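Local coordinates for protein beta-agarase D (Zobellia galactanivorans, PDB 4ASM) that cleaves the beta-1,4-linkages of agarose at random positions along the chain, with retention of the anomeric configuration, as a secreted family 16 glycoside hydrolase, at residues Leu309-Gly312 with Arg313-Ser316; Val302-Pro305 with Phe306-Leu309. One frame throughout, in Å; residues are numbered along the deposited sequence.

Contact 1. Residues Leu309-Gly312 with Arg313-Ser316; sequences LNNG and RKFS
With CG tucked in among the main-chain atoms, flanked by both N and C (chi1 79°), Asn311 folds its amide back over the turn that follows it, and a small chi2 of -14° presents both ends of the amide to Lys314. Asn311 OD1 accepts from Lys314 N at 3.1 Å, the donor tilted 24° from the carbonyl plane. From the other end Asn311 ND2 donates to Lys314 O at 2.8 Å, and that oxygen lies almost in the amide plane. One side chain thus grips the backbone of a single residue through both its N-H and its C=O, which fixes the rotation of the amide. A weak third bond runs from ND2 to Ser316 OG, whose stronger partner is Gln159 on strand 159-166. Beside the pair, Leu309 lays CD1 against Lys314 O at 3.2 Å.

Positive phi values at Asn310, Gly312 and Arg313 shape the bend. At Gly312, a side chain would jam against the preceding carbonyl and run into Lys314 CE. A water accepts from the backbone N of both Asn311 and Arg313, bridging the two amides, while the extended Arg313 side chain leaves the bend to reach Thr270 O. Replacing Asn311 by an alanine removes both ends of the amide, and the N-H and C=O of Lys314 would probably lose these mates, leaving the bend freer to shift. The chemistry is that of an irregular surface loop: where no helix or strand pairs the main chain, a carboxamide stands in as a neutral peptide mimic, donating and accepting at once.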
# COMPACT_ATOMS: atom_id res chain seq x y z
N LEU A 309 -3.09 11.14 15.70
CA LEU A 309 -2.63 10.09 16.62
C LEU A 309 -2.47 10.59 18.05
O LEU A 309 -2.34 9.78 19.00
CB LEU A 309 -1.32 9.44 16.14
CG LEU A 309 -1.35 8.85 14.72
CD1 LEU A 309 -0.01 8.21 14.42
CD2 LEU A 309 -2.50 7.82 14.57
N ASN A 310 -2.44 11.91 18.19
CA ASN A 310 -2.16 12.56 19.48
C ASN A 310 -1.01 11.88 20.24
O ASN A 310 -1.12 11.61 21.45
CB ASN A 310 -3.42 12.62 20.35
CG ASN A 310 -3.29 13.62 21.48
OD1 ASN A 310 -2.58 14.62 21.36
ND2 ASN A 310 -3.97 13.36 22.59
N ASN A 311 0.10 11.61 19.54
CA ASN A 311 1.16 10.79 20.11
C ASN A 311 2.56 11.29 19.82
O ASN A 311 3.53 10.54 19.94
CB ASN A 311 1.00 9.32 19.65
CG ASN A 311 1.51 9.08 18.23
OD1 ASN A 311 1.75 10.03 17.48
ND2 ASN A 311 1.65 7.81 17.85
N GLY A 312 2.68 12.56 19.42
CA GLY A 312 3.98 13.07 19.00
C GLY A 312 4.21 12.91 17.50
O GLY A 312 5.34 13.06 17.04
N ARG A 313 3.13 12.61 16.76
CA ARG A 313 3.09 12.59 15.28
C ARG A 313 4.07 11.55 14.74
O ARG A 313 4.95 11.83 13.92
CB ARG A 313 3.37 13.98 14.71
CG ARG A 313 2.39 15.00 15.24
CD ARG A 313 2.89 16.40 14.92
NE ARG A 313 2.16 17.42 15.67
CZ ARG A 313 1.02 17.99 15.29
NH1 ARG A 313 0.40 17.65 14.16
NH2 ARG A 313 0.47 18.93 16.06
N LYS A 314 3.88 10.33 15.22
CA LYS A 314 4.82 9.27 14.92
C LYS A 314 4.10 7.93 14.88
O LYS A 314 3.01 7.78 15.44
CB LYS A 314 5.96 9.27 15.96
CG LYS A 314 5.54 8.97 17.40
CD LYS A 314 6.75 8.98 18.33
CE LYS A 314 6.99 10.36 18.91
NZ LYS A 314 8.38 10.53 19.43
N PHE A 315 4.73 6.98 14.21
CA PHE A 315 4.27 5.61 14.26
C PHE A 315 4.70 5.01 15.60
O PHE A 315 5.77 5.34 16.14
CB PHE A 315 4.86 4.82 13.09
CG PHE A 315 4.47 5.36 11.74
CD1 PHE A 315 3.15 5.24 11.28
CD2 PHE A 315 5.41 5.97 10.91
CE1 PHE A 315 2.78 5.73 10.03
CE2 PHE A 315 5.06 6.47 9.64
CZ PHE A 315 3.71 6.35 9.21
N SER A 316 3.86 4.16 16.15
CA SER A 316 4.17 3.62 17.46
C SER A 316 3.62 2.21 17.66
O SER A 316 3.82 1.63 18.72
CB SER A 316 3.61 4.54 18.55
OG SER A 316 2.20 4.68 18.46
O HOH W 1 0.22 12.77 16.82

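Contact 2. Residues Val302-Pro305 with Phe306-Leu309; sequences VIDP and FNYL
Asp304 turns its carboxylate onto the backbone of Tyr308 and Leu309, the residues four and five places on. The carboxylate swings across the turn because CG stands opposite the backbone N (chi1 -175°). Asp304 OD1 takes the hydrogen of Tyr308 N at 2.8 Å on its syn lone pair, and Asp304 OD2 takes that of Leu309 N at 2.9 Å, also from the syn side though 24° out of the carboxylate plane. Two consecutive amides thus take one oxygen each, and this sets the rotation of the carboxylate. Two waters lie close by: one donates to OD1 and accepts from Phe306 N, lying over the centre of a Tyr308 ring face, and the other is 2.7 Å from Asp304 OD2. With the acid buried, this gathering of N-H groups would be expected to favour its ionised form.

The main chain of the same residue opens a type I beta turn, Asp304 to Asn307, closed by Asn307 N on Asp304 O at 3.3 Å; the donor stands well above the carbonyl plane, off the lone pairs. The turn belongs to the long connection between helix 291-297 and strand 320-326 in this catalytic domain of family GH16.

Pro305, second in the turn, places its CG over one face of the Phe306 ring, 4.0 Å from the ring centroid and 14° off the normal, a CH-pi contact displaced toward the rim. Pro305 also touches Tyr199; Phe306, third in the turn, also meets Val267 and Leu276, while Tyr308 leans on strands 183-191 and 197-199.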
# COMPACT_ATOMS: atom_id res chain seq x y z
N VAL A 302 5.05 15.39 8.05
CA VAL A 302 4.65 14.65 6.86
C VAL A 302 4.11 13.27 7.24
O VAL A 302 3.68 12.50 6.39
CB VAL A 302 5.81 14.51 5.82
CG1 VAL A 302 6.18 15.87 5.25
CG2 VAL A 302 7.03 13.81 6.41
N ILE A 303 4.13 12.96 8.54
CA ILE A 303 3.54 11.73 9.07
C ILE A 303 2.09 11.97 9.51
O ILE A 303 1.18 11.31 9.03
CB ILE A 303 4.37 11.15 10.27
CG1 ILE A 303 5.84 10.88 9.89
CG2 ILE A 303 3.70 9.87 10.85
CD1 ILE A 303 6.07 9.98 8.69
N ASP A 304 1.90 12.95 10.39
CA ASP A 304 0.61 13.23 11.02
C ASP A 304 0.47 14.75 11.19
O ASP A 304 0.61 15.27 12.32
CB ASP A 304 0.58 12.51 12.38
CG ASP A 304 -0.76 12.62 13.09
OD1 ASP A 304 -1.74 13.00 12.44
OD2 ASP A 304 -0.79 12.29 14.31
N PRO A 305 0.26 15.49 10.08
CA PRO A 305 0.26 16.96 10.15
C PRO A 305 -0.84 17.52 11.04
O PRO A 305 -0.68 18.63 11.55
CB PRO A 305 0.03 17.40 8.69
CG PRO A 305 -0.56 16.20 7.99
CD PRO A 305 0.06 15.00 8.71
N PHE A 306 -1.93 16.77 11.19
CA PHE A 306 -3.12 17.23 11.95
C PHE A 306 -3.30 16.57 13.33
O PHE A 306 -4.35 16.73 13.94
CB PHE A 306 -4.36 17.11 11.07
CG PHE A 306 -4.17 17.66 9.70
CD1 PHE A 306 -3.73 18.97 9.52
CD2 PHE A 306 -4.40 16.88 8.58
CE1 PHE A 306 -3.51 19.50 8.24
CE2 PHE A 306 -4.19 17.40 7.28
CZ PHE A 306 -3.77 18.72 7.12
N ASN A 307 -2.28 15.86 13.79
CA ASN A 307 -2.24 15.31 15.14
C ASN A 307 -3.33 14.29 15.40
O ASN A 307 -3.87 14.19 16.52
CB ASN A 307 -2.30 16.44 16.18
CG ASN A 307 -1.85 15.99 17.55
OD1 ASN A 307 -0.95 15.16 17.67
ND2 ASN A 307 -2.47 16.54 18.59
N TYR A 308 -3.66 13.52 14.37
CA TYR A 308 -4.72 12.50 14.49
C TYR A 308 -4.37 11.45 15.55
O TYR A 308 -5.27 10.89 16.21
CB TYR A 308 -4.95 11.81 13.14
CG TYR A 308 -5.63 12.65 12.09
CD1 TYR A 308 -6.11 13.93 12.37
CD2 TYR A 308 -5.77 12.16 10.78
CE1 TYR A 308 -6.72 14.70 11.36
CE2 TYR A 308 -6.36 12.90 9.80
CZ TYR A 308 -6.84 14.18 10.08
OH TYR A 308 -7.42 14.87 9.05
N LEU A 309 -3.09 11.14 15.70
CA LEU A 309 -2.63 10.09 16.62
C LEU A 309 -2.47 10.59 18.05
O LEU A 309 -2.34 9.78 19.00
CB LEU A 309 -1.32 9.44 16.14
CG LEU A 309 -1.35 8.85 14.72
CD1 LEU A 309 -0.01 8.21 14.42
CD2 LEU A 309 -2.50 7.82 14.57
O HOH W 2 -2.69 14.07 10.21
O HOH W 1 0.22 12.77 16.82

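Followed from the N terminus, the chain leaves helix 291-297 and first meets contact 2, which closes a tight loop from Asp304 to Leu309. Contact 1 takes over at Leu309, the residue they share, and closes a second bend before strand 320-326. The two loops are therefore consecutive, neither enclosing the other, yet they fold back to touch: the guanidinium of Arg313 reaches Asp304 O, and one water belongs to both. Contact 2 faces strands 183-191 and 197-199, whereas contact 1 leans on strand 159-166. Their common leucine lies about 8 Å, side chain to side chain, from Arg192, a probable substrate-binding residue by similarity to relatives.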